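Local structure of suppressor protein MPT5 (Saccharomyces cerevisiae, 5BZ1) at residues L69-T74 with I106-N111; L117-F122 with F157-D162; Y231-L236 with N292-I297; V311-N316 with K373-S378. The protein binds specific sequences in the 3'-untranslated regions of messenger RNAs, using the PUF domain that makes up this chain, and so regulates their expression after transcription. All coordinates share one frame; numbering follows the deposited sequence.

Contact 1 of 4, residues L69-T74 with I106-N111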
loop_
_atom_site.group_PDB
_atom_site.type_symbol
_atom_site.label_atom_id
_atom_site.label_comp_id
_atom_site.label_asym_id
_atom_site.label_seq_id
_atom_site.Cartn_x
_atom_site.Cartn_y
_atom_site.Cartn_z
ATOM N N LEU A 69 -25.966 -13.993 -9.828
ATOM C CA LEU A 69 -25.729 -15.337 -10.336
ATOM C C LEU A 69 -24.535 -16.002 -9.643
ATOM O O LEU A 69 -24.551 -17.209 -9.396
ATOM C CB LEU A 69 -25.505 -15.264 -11.846
ATOM C CG LEU A 69 -26.224 -16.232 -12.784
ATOM C CD1 LEU A 69 -27.497 -16.780 -12.163
ATOM C CD2 LEU A 69 -26.531 -15.528 -14.100
ATOM N N CYS A 70 -23.514 -15.209 -9.312
ATOM C CA CYS A 70 -22.330 -15.719 -8.616
ATOM C C CYS A 70 -22.647 -16.391 -7.279
ATOM O O CYS A 70 -21.869 -17.212 -6.791
ATOM C CB CYS A 70 -21.306 -14.602 -8.396
ATOM S SG CYS A 70 -20.422 -14.115 -9.891
ATOM N N ASP A 71 -23.788 -16.045 -6.691
ATOM C CA ASP A 71 -24.194 -16.628 -5.416
ATOM C C ASP A 71 -24.909 -17.972 -5.588
ATOM O O ASP A 71 -25.185 -18.656 -4.605
ATOM C CB ASP A 71 -25.092 -15.655 -4.643
ATOM C CG ASP A 71 -24.327 -14.472 -4.076
ATOM O OD1 ASP A 71 -23.118 -14.619 -3.802
ATOM O OD2 ASP A 71 -24.943 -13.398 -3.894
ATOM N N TYR A 72 -25.195 -18.352 -6.832
ATOM C CA TYR A 72 -26.030 -19.527 -7.095
ATOM C C TYR A 72 -25.443 -20.532 -8.093
ATOM O O TYR A 72 -25.842 -21.697 -8.105
ATOM C CB TYR A 72 -27.423 -19.089 -7.562
ATOM C CG TYR A 72 -28.157 -18.215 -6.572
ATOM C CD1 TYR A 72 -28.886 -18.775 -5.534
ATOM C CD2 TYR A 72 -28.124 -16.832 -6.676
ATOM C CE1 TYR A 72 -29.562 -17.983 -4.626
ATOM C CE2 TYR A 72 -28.797 -16.032 -5.770
ATOM C CZ TYR A 72 -29.513 -16.616 -4.750
ATOM O OH TYR A 72 -30.184 -15.827 -3.846
ATOM N N LEU A 73 -24.509 -20.082 -8.929
ATOM C CA LEU A 73 -23.911 -20.934 -9.962
ATOM C C LEU A 73 -23.228 -22.175 -9.384
ATOM O O LEU A 73 -22.605 -22.113 -8.322
ATOM C CB LEU A 73 -22.893 -20.148 -10.799
ATOM C CG LEU A 73 -23.392 -19.029 -11.715
ATOM C CD1 LEU A 73 -22.232 -18.375 -12.460
ATOM C CD2 LEU A 73 -24.422 -19.554 -12.697
ATOM N N THR A 74 -23.354 -23.302 -10.082
ATOM C CA THR A 74 -22.588 -24.498 -9.744
ATOM C C THR A 74 -21.126 -24.221 -10.060
ATOM O O THR A 74 -20.817 -23.261 -10.762
ATOM C CB THR A 74 -23.033 -25.712 -10.574
ATOM O OG1 THR A 74 -22.758 -25.468 -11.959
ATOM C CG2 THR A 74 -24.526 -25.986 -10.392
ATOM N N ILE A 106 -14.294 -12.857 -8.577
ATOM C CA ILE A 106 -13.105 -13.180 -7.792
ATOM C C ILE A 106 -13.485 -13.538 -6.358
ATOM O O ILE A 106 -12.952 -14.488 -5.781
ATOM C CB ILE A 106 -12.107 -11.996 -7.772
ATOM C CG1 ILE A 106 -11.516 -11.772 -9.163
ATOM C CG2 ILE A 106 -10.986 -12.234 -6.762
ATOM C CD1 ILE A 106 -10.836 -10.427 -9.326
ATOM N N ASP A 107 -14.415 -12.778 -5.789
ATOM C CA ASP A 107 -14.804 -12.947 -4.392
ATOM C C ASP A 107 -15.489 -14.286 -4.127
ATOM O O ASP A 107 -15.531 -14.750 -2.984
ATOM C CB ASP A 107 -15.726 -11.805 -3.962
ATOM C CG ASP A 107 -15.790 -11.640 -2.457
ATOM O OD1 ASP A 107 -14.719 -11.581 -1.814
ATOM O OD2 ASP A 107 -16.912 -11.569 -1.914
ATOM N N THR A 108 -16.015 -14.907 -5.182
ATOM C CA THR A 108 -16.762 -16.156 -5.043
ATOM C C THR A 108 -16.202 -17.327 -5.853
ATOM O O THR A 108 -16.956 -18.222 -6.237
ATOM C CB THR A 108 -18.248 -15.970 -5.430
ATOM O OG1 THR A 108 -18.344 -15.544 -6.795
ATOM C CG2 THR A 108 -18.911 -14.939 -4.532
ATOM N N VAL A 109 -14.895 -17.325 -6.118
ATOM C CA VAL A 109 -14.279 -18.462 -6.812
ATOM C C VAL A 109 -14.439 -19.748 -6.000
ATOM O O VAL A 109 -14.369 -19.722 -4.769
ATOM C CB VAL A 109 -12.785 -18.235 -7.132
ATOM C CG1 VAL A 109 -12.623 -17.218 -8.249
ATOM C CG2 VAL A 109 -12.021 -17.803 -5.884
ATOM N N ASP A 110 -14.659 -20.862 -6.693
ATOM C CA ASP A 110 -14.917 -22.139 -6.036
ATOM C C ASP A 110 -13.644 -22.939 -5.799
ATOM O O ASP A 110 -13.549 -23.697 -4.830
ATOM C CB ASP A 110 -15.874 -22.985 -6.879
ATOM C CG ASP A 110 -17.240 -22.355 -7.024
ATOM O OD1 ASP A 110 -17.880 -22.073 -5.989
ATOM O OD2 ASP A 110 -17.670 -22.135 -8.177
ATOM N N ASN A 111 -12.668 -22.779 -6.687
ATOM C CA ASN A 111 -11.490 -23.639 -6.670
ATOM C C ASN A 111 -10.276 -23.032 -7.370
ATOM O O ASN A 111 -10.347 -21.941 -7.945
ATOM C CB ASN A 111 -11.829 -24.995 -7.299
ATOM C CG ASN A 111 -12.396 -24.861 -8.705
ATOM O OD1 ASN A 111 -11.805 -24.204 -9.565
ATOM N ND2 ASN A 111 -13.555 -25.472 -8.940
HETATM O O HOH W 1 -19.965 -21.014 -7.918
#
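C70 and T108 make the close part of this contact, where two turns of adjacent Pumilio repeats, the second and third, lie side by side in the PUF domain. CB of C70 comes to 3.5 Å from OG1 of T108, a van der Waals approach; the T108 hydroxyl itself is bonded to K104 O in the last turn of its own helix. The torsion of T108 (chi1 60°) sets OG1 between its backbone N and carbonyl carbon, turned back toward that helix, and leaves CG2 on the side of D71. CB of T108 lies 4.1 Å from C70 O. Beside this pair, K78 NZ donates to both C70 O and T108 O, tying the two turns together through one ammonium group.

Away from this spot the packing thins quickly. On the solvent side, OD1 of D71 stands 4.3 Å from CG2 of T108, and its carboxylate also makes a long, weak ion pair with K104. Toward the other end, D110 OD2 keeps 4.2 Å from T74 O, and T74 turns its own hydroxyl to Q77 N as the N-cap of helix 75-85. Here a water bridges the two segments: it donates to L73 O at 2.9 Å and to D110 OD2 at 2.6 Å.

Contact 2 of 4, residues L117-F122 with F157-D162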
loop_
_atom_site.group_PDB
_atom_site.type_symbol
_atom_site.label_atom_id
_atom_site.label_comp_id
_atom_site.label_asym_id
_atom_site.label_seq_id
_atom_site.Cartn_x
_atom_site.Cartn_y
_atom_site.Cartn_z
ATOM N N LEU A 117 -7.327 -19.601 -14.081
ATOM C CA LEU A 117 -7.877 -19.031 -15.312
ATOM C C LEU A 117 -7.858 -17.503 -15.264
ATOM O O LEU A 117 -7.425 -16.846 -16.210
ATOM C CB LEU A 117 -9.301 -19.530 -15.556
ATOM C CG LEU A 117 -9.426 -20.943 -16.123
ATOM C CD1 LEU A 117 -10.881 -21.382 -16.147
ATOM C CD2 LEU A 117 -8.828 -21.012 -17.520
ATOM N N ILE A 118 -8.328 -16.946 -14.151
ATOM C CA ILE A 118 -8.303 -15.502 -13.931
ATOM C C ILE A 118 -6.871 -14.961 -14.002
ATOM O O ILE A 118 -6.603 -13.970 -14.684
ATOM C CB ILE A 118 -8.930 -15.144 -12.568
ATOM C CG1 ILE A 118 -10.446 -15.362 -12.603
ATOM C CG2 ILE A 118 -8.619 -13.708 -12.183
ATOM C CD1 ILE A 118 -11.105 -15.329 -11.232
ATOM N N ILE A 119 -5.960 -15.621 -13.293
ATOM C CA ILE A 119 -4.547 -15.244 -13.291
ATOM C C ILE A 119 -3.942 -15.336 -14.699
ATOM O O ILE A 119 -3.099 -14.522 -15.082
ATOM C CB ILE A 119 -3.753 -16.110 -12.286
ATOM C CG1 ILE A 119 -4.184 -15.779 -10.858
ATOM C CG2 ILE A 119 -2.252 -15.904 -12.435
ATOM C CD1 ILE A 119 -4.079 -14.291 -10.529
ATOM N N LYS A 120 -4.389 -16.320 -15.473
ATOM C CA LYS A 120 -3.932 -16.466 -16.851
ATOM C C LYS A 120 -4.357 -15.261 -17.696
ATOM O O LYS A 120 -3.609 -14.798 -18.563
ATOM C CB LYS A 120 -4.472 -17.759 -17.463
ATOM C CG LYS A 120 -4.011 -18.021 -18.892
ATOM C CD LYS A 120 -4.603 -19.320 -19.420
ATOM C CE LYS A 120 -4.279 -19.525 -20.889
ATOM N NZ LYS A 120 -4.861 -20.792 -21.403
ATOM N N GLY A 121 -5.551 -14.741 -17.426
ATOM C CA GLY A 121 -6.053 -13.590 -18.156
ATOM C C GLY A 121 -5.242 -12.337 -17.887
ATOM O O GLY A 121 -5.116 -11.468 -18.756
ATOM N N PHE A 122 -4.691 -12.244 -16.680
ATOM C CA PHE A 122 -3.879 -11.098 -16.293
ATOM C C PHE A 122 -2.412 -11.270 -16.696
ATOM O O PHE A 122 -1.599 -10.360 -16.508
ATOM C CB PHE A 122 -3.971 -10.855 -14.783
ATOM C CG PHE A 122 -5.241 -10.176 -14.346
ATOM C CD1 PHE A 122 -5.482 -8.846 -14.674
ATOM C CD2 PHE A 122 -6.188 -10.857 -13.591
ATOM C CE1 PHE A 122 -6.652 -8.212 -14.269
ATOM C CE2 PHE A 122 -7.361 -10.232 -13.185
ATOM C CZ PHE A 122 -7.591 -8.908 -13.524
ATOM N N PHE A 157 0.731 -13.729 -7.338
ATOM C CA PHE A 157 0.966 -12.290 -7.514
ATOM C C PHE A 157 1.956 -11.945 -8.636
ATOM O O PHE A 157 2.305 -10.773 -8.816
ATOM C CB PHE A 157 1.460 -11.650 -6.208
ATOM C CG PHE A 157 0.422 -11.581 -5.113
ATOM C CD1 PHE A 157 -0.895 -11.958 -5.346
ATOM C CD2 PHE A 157 0.771 -11.124 -3.845
ATOM C CE1 PHE A 157 -1.844 -11.890 -4.333
ATOM C CE2 PHE A 157 -0.172 -11.053 -2.829
ATOM C CZ PHE A 157 -1.481 -11.437 -3.074
ATOM N N GLY A 158 2.403 -12.956 -9.377
ATOM C CA GLY A 158 3.416 -12.788 -10.407
ATOM C C GLY A 158 3.231 -11.627 -11.372
ATOM O O GLY A 158 4.160 -10.850 -11.592
ATOM N N PHE A 159 2.035 -11.500 -11.944
ATOM C CA PHE A 159 1.779 -10.455 -12.934
ATOM C C PHE A 159 1.829 -9.047 -12.341
ATOM O O PHE A 159 2.140 -8.078 -13.041
ATOM C CB PHE A 159 0.445 -10.693 -13.648
ATOM C CG PHE A 159 -0.767 -10.334 -12.830
ATOM C CD1 PHE A 159 -1.382 -9.097 -12.988
ATOM C CD2 PHE A 159 -1.312 -11.241 -11.931
ATOM C CE1 PHE A 159 -2.509 -8.765 -12.256
ATOM C CE2 PHE A 159 -2.444 -10.915 -11.193
ATOM C CZ PHE A 159 -3.041 -9.676 -11.357
ATOM N N ILE A 160 1.518 -8.943 -11.054
ATOM C CA ILE A 160 1.578 -7.666 -10.355
ATOM C C ILE A 160 3.030 -7.289 -10.052
ATOM O O ILE A 160 3.459 -6.170 -10.340
ATOM C CB ILE A 160 0.770 -7.702 -9.044
ATOM C CG1 ILE A 160 -0.683 -8.096 -9.319
ATOM C CG2 ILE A 160 0.819 -6.354 -8.348
ATOM C CD1 ILE A 160 -1.530 -8.267 -8.067
ATOM N N ILE A 161 3.772 -8.220 -9.453
ATOM C CA ILE A 161 5.185 -8.006 -9.147
ATOM C C ILE A 161 5.948 -7.639 -10.418
ATOM O O ILE A 161 6.711 -6.668 -10.432
ATOM C CB ILE A 161 5.842 -9.257 -8.507
ATOM C CG1 ILE A 161 5.020 -9.766 -7.317
ATOM C CG2 ILE A 161 7.281 -8.958 -8.091
ATOM C CD1 ILE A 161 4.842 -8.745 -6.209
ATOM N N ASP A 162 5.733 -8.415 -11.480
ATOM C CA ASP A 162 6.419 -8.200 -12.755
ATOM C C ASP A 162 6.203 -6.789 -13.303
ATOM O O ASP A 162 7.134 -6.149 -13.791
ATOM C CB ASP A 162 5.964 -9.228 -13.798
ATOM C CG ASP A 162 6.484 -10.627 -13.514
ATOM O OD1 ASP A 162 7.324 -10.784 -12.603
ATOM O OD2 ASP A 162 6.053 -11.569 -14.215
#
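F159 has chi1 at 76°, which stands CG between its backbone N and carbonyl carbon, while F122 swings its ring to the side of its own backbone N and leaves CB pointing at F159 while the ring leads away. The result is a CH-pi contact between the end of the third Pumilio repeat and the fourth, in the stack of helices that forms the PUF fold. CB of F122 sits over the middle of the F159 ring, 3.5 Å from its centroid and only 8° off the ring normal. The two rings run nearly parallel, their planes 11° apart, but they are displaced along those planes, with centroids 4.9 Å apart and little of one ring above the other, and CG of F122 is 3.7 Å from CE1 and CZ of F159. The opposite face of the F159 ring carries CG1 of I160, offset toward the rim, so the ring is sandwiched between aliphatic carbons. Helix 141-151 adds to the same cluster, V144 touching F122 and I145 touching F159. With an alanine here instead of F159, F122 CB and I119 CD1 would probably lose the ring they rest on, opening a gap between the two segments. The backbone closes in as well, with F122 O at 3.5 Å from F159 CB. Farther along the F159 ring, I119 brings its terminal CD1 in obliquely, 3.8 Å from CE2.

Contact 3 of 4, residues Y231-L236 with N292-I297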
loop_
_atom_site.group_PDB
_atom_site.type_symbol
_atom_site.label_atom_id
_atom_site.label_comp_id
_atom_site.label_asym_id
_atom_site.label_seq_id
_atom_site.Cartn_x
_atom_site.Cartn_y
_atom_site.Cartn_z
ATOM N N TYR A 231 18.872 -4.414 6.243
ATOM C CA TYR A 231 19.486 -3.743 5.097
ATOM C C TYR A 231 18.930 -2.341 4.832
ATOM O O TYR A 231 19.667 -1.454 4.405
ATOM C CB TYR A 231 19.359 -4.596 3.830
ATOM C CG TYR A 231 18.004 -4.511 3.169
ATOM C CD1 TYR A 231 17.792 -3.682 2.073
ATOM C CD2 TYR A 231 16.939 -5.259 3.640
ATOM C CE1 TYR A 231 16.557 -3.603 1.473
ATOM C CE2 TYR A 231 15.707 -5.189 3.046
ATOM C CZ TYR A 231 15.519 -4.361 1.967
ATOM O OH TYR A 231 14.280 -4.303 1.390
ATOM N N LEU A 232 17.635 -2.147 5.076
ATOM C CA LEU A 232 16.953 -0.919 4.665
ATOM C C LEU A 232 17.488 0.347 5.339
ATOM O O LEU A 232 17.615 1.386 4.692
ATOM C CB LEU A 232 15.438 -1.032 4.873
ATOM C CG LEU A 232 14.619 0.108 4.263
ATOM C CD1 LEU A 232 14.864 0.201 2.763
ATOM C CD2 LEU A 232 13.139 -0.062 4.547
ATOM N N LEU A 233 17.793 0.257 6.630
ATOM C CA LEU A 233 18.313 1.398 7.383
ATOM C C LEU A 233 19.609 1.936 6.775
ATOM O O LEU A 233 19.681 3.097 6.373
ATOM C CB LEU A 233 18.538 1.017 8.847
ATOM C CG LEU A 233 17.290 0.742 9.683
ATOM C CD1 LEU A 233 17.649 -0.025 10.945
ATOM C CD2 LEU A 233 16.600 2.045 10.038
ATOM N N ALA A 234 20.624 1.082 6.706
ATOM C CA ALA A 234 21.902 1.456 6.112
ATOM C C ALA A 234 21.754 1.860 4.644
ATOM O O ALA A 234 22.362 2.831 4.198
ATOM C CB ALA A 234 22.897 0.322 6.252
ATOM N N GLU A 235 20.951 1.106 3.896
ATOM C CA GLU A 235 20.737 1.380 2.478
ATOM C C GLU A 235 20.149 2.774 2.278
ATOM O O GLU A 235 20.660 3.562 1.481
ATOM C CB GLU A 235 19.806 0.334 1.868
ATOM C CG GLU A 235 19.809 0.299 0.353
ATOM C CD GLU A 235 20.867 -0.627 -0.204
ATOM O OE1 GLU A 235 21.147 -1.661 0.438
ATOM O OE2 GLU A 235 21.416 -0.323 -1.284
ATOM N N LEU A 236 19.075 3.070 3.007
ATOM C CA LEU A 236 18.462 4.394 2.965
ATOM C C LEU A 236 19.449 5.474 3.384
ATOM O O LEU A 236 19.583 6.491 2.708
ATOM C CB LEU A 236 17.223 4.465 3.859
ATOM C CG LEU A 236 15.938 3.804 3.367
ATOM C CD1 LEU A 236 14.792 4.109 4.315
ATOM C CD2 LEU A 236 15.595 4.261 1.963
ATOM N N ASN A 292 23.648 -2.589 15.953
ATOM C CA ASN A 292 24.959 -1.979 15.724
ATOM C C ASN A 292 24.901 -0.914 14.631
ATOM O O ASN A 292 25.509 0.149 14.747
ATOM C CB ASN A 292 25.992 -3.036 15.321
ATOM C CG ASN A 292 25.813 -4.349 16.059
ATOM O OD1 ASN A 292 25.472 -4.374 17.239
ATOM N ND2 ASN A 292 26.051 -5.455 15.359
ATOM N N ALA A 293 24.171 -1.222 13.565
ATOM C CA ALA A 293 24.013 -0.308 12.441
ATOM C C ALA A 293 23.277 0.960 12.870
ATOM O O ALA A 293 23.689 2.069 12.532
ATOM C CB ALA A 293 23.273 -0.996 11.306
ATOM N N SER A 294 22.191 0.784 13.617
ATOM C CA SER A 294 21.368 1.899 14.070
ATOM C C SER A 294 22.149 2.899 14.922
ATOM O O SER A 294 21.941 4.108 14.822
ATOM C CB SER A 294 20.164 1.381 14.858
ATOM O OG SER A 294 19.422 0.446 14.102
ATOM N N MET A 295 23.044 2.385 15.760
ATOM C CA MET A 295 23.822 3.227 16.663
ATOM C C MET A 295 24.725 4.211 15.914
ATOM O O MET A 295 24.742 5.403 16.225
ATOM C CB MET A 295 24.636 2.367 17.636
ATOM C CG MET A 295 23.809 1.747 18.760
ATOM S SD MET A 295 24.697 0.555 19.790
ATOM C CE MET A 295 26.393 0.836 19.282
ATOM N N ASN A 296 25.456 3.715 14.919
ATOM C CA ASN A 296 26.352 4.559 14.130
ATOM C C ASN A 296 25.609 5.615 13.308
ATOM O O ASN A 296 26.082 6.741 13.155
ATOM C CB ASN A 296 27.226 3.695 13.213
ATOM C CG ASN A 296 28.138 2.756 13.984
ATOM O OD1 ASN A 296 27.978 1.536 13.932
ATOM N ND2 ASN A 296 29.105 3.322 14.699
ATOM N N ILE A 297 24.445 5.240 12.782
ATOM C CA ILE A 297 23.631 6.139 11.970
ATOM C C ILE A 297 23.027 7.252 12.824
ATOM O O ILE A 297 22.965 8.406 12.399
ATOM C CB ILE A 297 22.505 5.371 11.242
ATOM C CG1 ILE A 297 23.096 4.394 10.227
ATOM C CG2 ILE A 297 21.541 6.330 10.552
ATOM C CD1 ILE A 297 22.066 3.505 9.553
#
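L233 faces S294 and I297 where helices 229-240 and 288-307 run side by side, part of the helix stacking that builds the PUF superhelix. Over these short segments the axes come within 9.8 Å and diverge by 26°, both running in the same N-to-C sense. The L233 side chain starts at CB, which lies 4.4 Å from CD1 of I297, a loose apolar contact. CG follows with the chi1 torsion at -69°, on the side of the backbone N, and there the chain forks. One branch, CD1, reaches across to S294 and stops 3.7 Å from its OG. That is a methyl resting against a hydroxyl already in use, because S294 OG bonds to V290 O one turn back in its own helix.

I297 answers from the opposite helix. Its CG1-CD1 arm is fully extended (chi2 175°), and the CD1 methyl ends against the backbone, 4.0 Å from both L233 O and A234 N, so it fills the space beside the peptide that joins these two residues. A234 and A293 have the closest CA atoms of the two segments, 6.9 Å apart, although their methyls do not meet.

Helix 253-273 packs against both: its F260 and I267 touch L233, I267 also reaches S294, and L264 lies on I297. On the other flank of helix 229-240, L232 and L236 turn to L222 and L223 of helix 215-223.

Contact 4 of 4, residues V311-N316 with K373-S378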
loop_
_atom_site.group_PDB
_atom_site.type_symbol
_atom_site.label_atom_id
_atom_site.label_comp_id
_atom_site.label_asym_id
_atom_site.label_seq_id
_atom_site.Cartn_x
_atom_site.Cartn_y
_atom_site.Cartn_z
ATOM N N VAL A 311 19.935 26.225 10.308
ATOM C CA VAL A 311 18.955 26.157 9.227
ATOM C C VAL A 311 17.709 25.397 9.674
ATOM O O VAL A 311 16.581 25.831 9.432
ATOM C CB VAL A 311 19.550 25.487 7.974
ATOM C CG1 VAL A 311 18.461 25.123 6.971
ATOM C CG2 VAL A 311 20.581 26.396 7.330
ATOM N N LEU A 312 17.929 24.267 10.339
ATOM C CA LEU A 312 16.852 23.370 10.749
ATOM C C LEU A 312 15.888 23.988 11.769
ATOM O O LEU A 312 14.672 23.853 11.639
ATOM C CB LEU A 312 17.441 22.066 11.296
ATOM C CG LEU A 312 18.129 21.162 10.273
ATOM C CD1 LEU A 312 18.989 20.118 10.960
ATOM C CD2 LEU A 312 17.097 20.483 9.382
ATOM N N ILE A 313 16.429 24.669 12.775
ATOM C CA ILE A 313 15.609 25.258 13.833
ATOM C C ILE A 313 14.713 26.370 13.290
ATOM O O ILE A 313 13.714 26.745 13.908
ATOM C CB ILE A 313 16.494 25.804 14.983
ATOM C CG1 ILE A 313 15.686 25.945 16.272
ATOM C CG2 ILE A 313 17.151 27.132 14.596
ATOM C CD1 ILE A 313 16.492 26.475 17.444
ATOM N N ARG A 314 15.077 26.869 12.112
ATOM C CA ARG A 314 14.457 28.041 11.512
ATOM C C ARG A 314 13.497 27.653 10.386
ATOM O O ARG A 314 12.663 28.456 9.959
ATOM C CB ARG A 314 15.562 28.937 10.956
ATOM C CG ARG A 314 15.384 30.418 11.190
ATOM C CD ARG A 314 16.698 31.147 10.926
ATOM N NE ARG A 314 17.752 30.728 11.847
ATOM C CZ ARG A 314 17.990 31.306 13.021
ATOM N NH1 ARG A 314 17.250 32.332 13.420
ATOM N NH2 ARG A 314 18.970 30.860 13.798
ATOM N N ASP A 315 13.616 26.419 9.909
ATOM C CA ASP A 315 12.865 25.982 8.735
ATOM C C ASP A 315 11.445 25.517 9.070
ATOM O O ASP A 315 11.216 24.893 10.110
ATOM C CB ASP A 315 13.628 24.880 8.003
ATOM C CG ASP A 315 12.958 24.474 6.707
ATOM O OD1 ASP A 315 13.212 25.133 5.677
ATOM O OD2 ASP A 315 12.181 23.494 6.719
ATOM N N ASN A 316 10.503 25.827 8.180
ATOM C CA ASN A 316 9.093 25.492 8.369
ATOM C C ASN A 316 8.835 24.003 8.588
ATOM O O ASN A 316 7.871 23.624 9.259
ATOM C CB ASN A 316 8.264 25.973 7.173
ATOM C CG ASN A 316 8.121 27.481 7.123
ATOM O OD1 ASN A 316 8.103 28.150 8.155
ATOM N ND2 ASN A 316 8.012 28.026 5.914
ATOM N N LYS A 373 19.699 25.732 22.901
ATOM C CA LYS A 373 19.329 26.713 23.920
ATOM C C LYS A 373 19.917 28.094 23.614
ATOM O O LYS A 373 19.258 29.113 23.829
ATOM C CB LYS A 373 19.782 26.242 25.309
ATOM C CG LYS A 373 19.142 26.999 26.474
ATOM C CD LYS A 373 19.900 26.777 27.785
ATOM C CE LYS A 373 19.767 25.350 28.305
ATOM N NZ LYS A 373 18.642 25.188 29.272
ATOM N N GLU A 374 21.150 28.121 23.110
ATOM C CA GLU A 374 21.815 29.375 22.755
ATOM C C GLU A 374 21.095 30.088 21.608
ATOM O O GLU A 374 21.131 31.316 21.509
ATOM C CB GLU A 374 23.272 29.120 22.347
ATOM C CG GLU A 374 24.188 28.581 23.440
ATOM C CD GLU A 374 25.595 28.303 22.925
ATOM O OE1 GLU A 374 25.761 28.190 21.692
ATOM O OE2 GLU A 374 26.528 28.200 23.750
ATOM N N LEU A 375 20.455 29.306 20.742
ATOM C CA LEU A 375 19.811 29.828 19.540
ATOM C C LEU A 375 18.385 30.312 19.783
ATOM O O LEU A 375 17.806 30.993 18.937
ATOM C CB LEU A 375 19.804 28.765 18.438
ATOM C CG LEU A 375 21.130 28.516 17.728
ATOM C CD1 LEU A 375 20.973 27.475 16.635
ATOM C CD2 LEU A 375 21.636 29.814 17.147
ATOM N N LEU A 376 17.824 29.953 20.934
ATOM C CA LEU A 376 16.439 30.298 21.272
ATOM C C LEU A 376 16.047 31.780 21.101
ATOM O O LEU A 376 14.969 32.069 20.584
ATOM C CB LEU A 376 16.075 29.777 22.668
ATOM C CG LEU A 376 15.884 28.260 22.743
ATOM C CD1 LEU A 376 15.592 27.796 24.163
ATOM C CD2 LEU A 376 14.767 27.839 21.809
ATOM N N PRO A 377 16.914 32.722 21.523
ATOM C CA PRO A 377 16.524 34.117 21.275
ATOM C C PRO A 377 16.549 34.508 19.792
ATOM O O PRO A 377 15.964 35.532 19.436
ATOM C CB PRO A 377 17.574 34.925 22.053
ATOM C CG PRO A 377 18.736 34.008 22.205
ATOM C CD PRO A 377 18.144 32.635 22.333
ATOM N N SER A 378 17.208 33.715 18.950
ATOM C CA SER A 378 17.315 34.035 17.527
ATOM C C SER A 378 16.083 33.604 16.723
ATOM O O SER A 378 15.961 33.936 15.542
ATOM C CB SER A 378 18.582 33.422 16.920
ATOM O OG SER A 378 18.520 32.007 16.910
#
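The R314 guanidinium meets S378 and L375 with its edge: S378 O, S378 CB and L375 CD2 all lie near its plane. This is the C-terminal end of the PUF domain, where the eighth Pumilio repeat is joined by the end of helix 354-375 and the 3-10 turn after it. NH1 donates to S378 O at 3.0 Å, but the angle at the hydrogen is only 126°, so the bond is bent and weak. NH2 donates to S378 OG over 3.3 Å, straighter at 153° yet long and also weak. The stronger partner of NH2 is N310 OD1, which probably helps fix the guanidinium's position. A bend at chi3, -63°, turns the end of the arginine toward 373-378. A leucine in place of R314 would probably leave S378 O, S378 OG and N310 OD1 without this donor and cost the polar link between the two turns. R314, L375 and S378 also touch a crystal neighbour, so their arrangement may owe something to the lattice.

Beside these polar groups the contact turns apolar, around the buried I313. This residue has its backbone O bonded to Y384 OH, while its side chain packs on I379 and on I388 of helix 385-398. Stretched out along CG1, that side chain crosses L375 with its last methyl, CD1, 4.1 Å from L375 CB.

Overall arrangement
The four contacts follow one another along the chain, and along the curved PUF superhelix in the same order. Contacts 1 and 2 are neighbours, their centres 20 Å apart, and they touch: V109 CG1 of contact 1 packs on I118 CD1 of contact 2 at 3.8 Å. Contact 3 lies about 35 Å from contact 2 between centres, and contact 4 lies 28 Å from contact 3; none of these pairs touches. From contact 1 to contact 4 the centres span about 63 Å. The bound RNA comes nearest to contact 4, about 3 Å between nearest atoms, and stays about 10, 13 and 14 Å from contacts 1, 2 and 3, which join helices and turns away from the RNA.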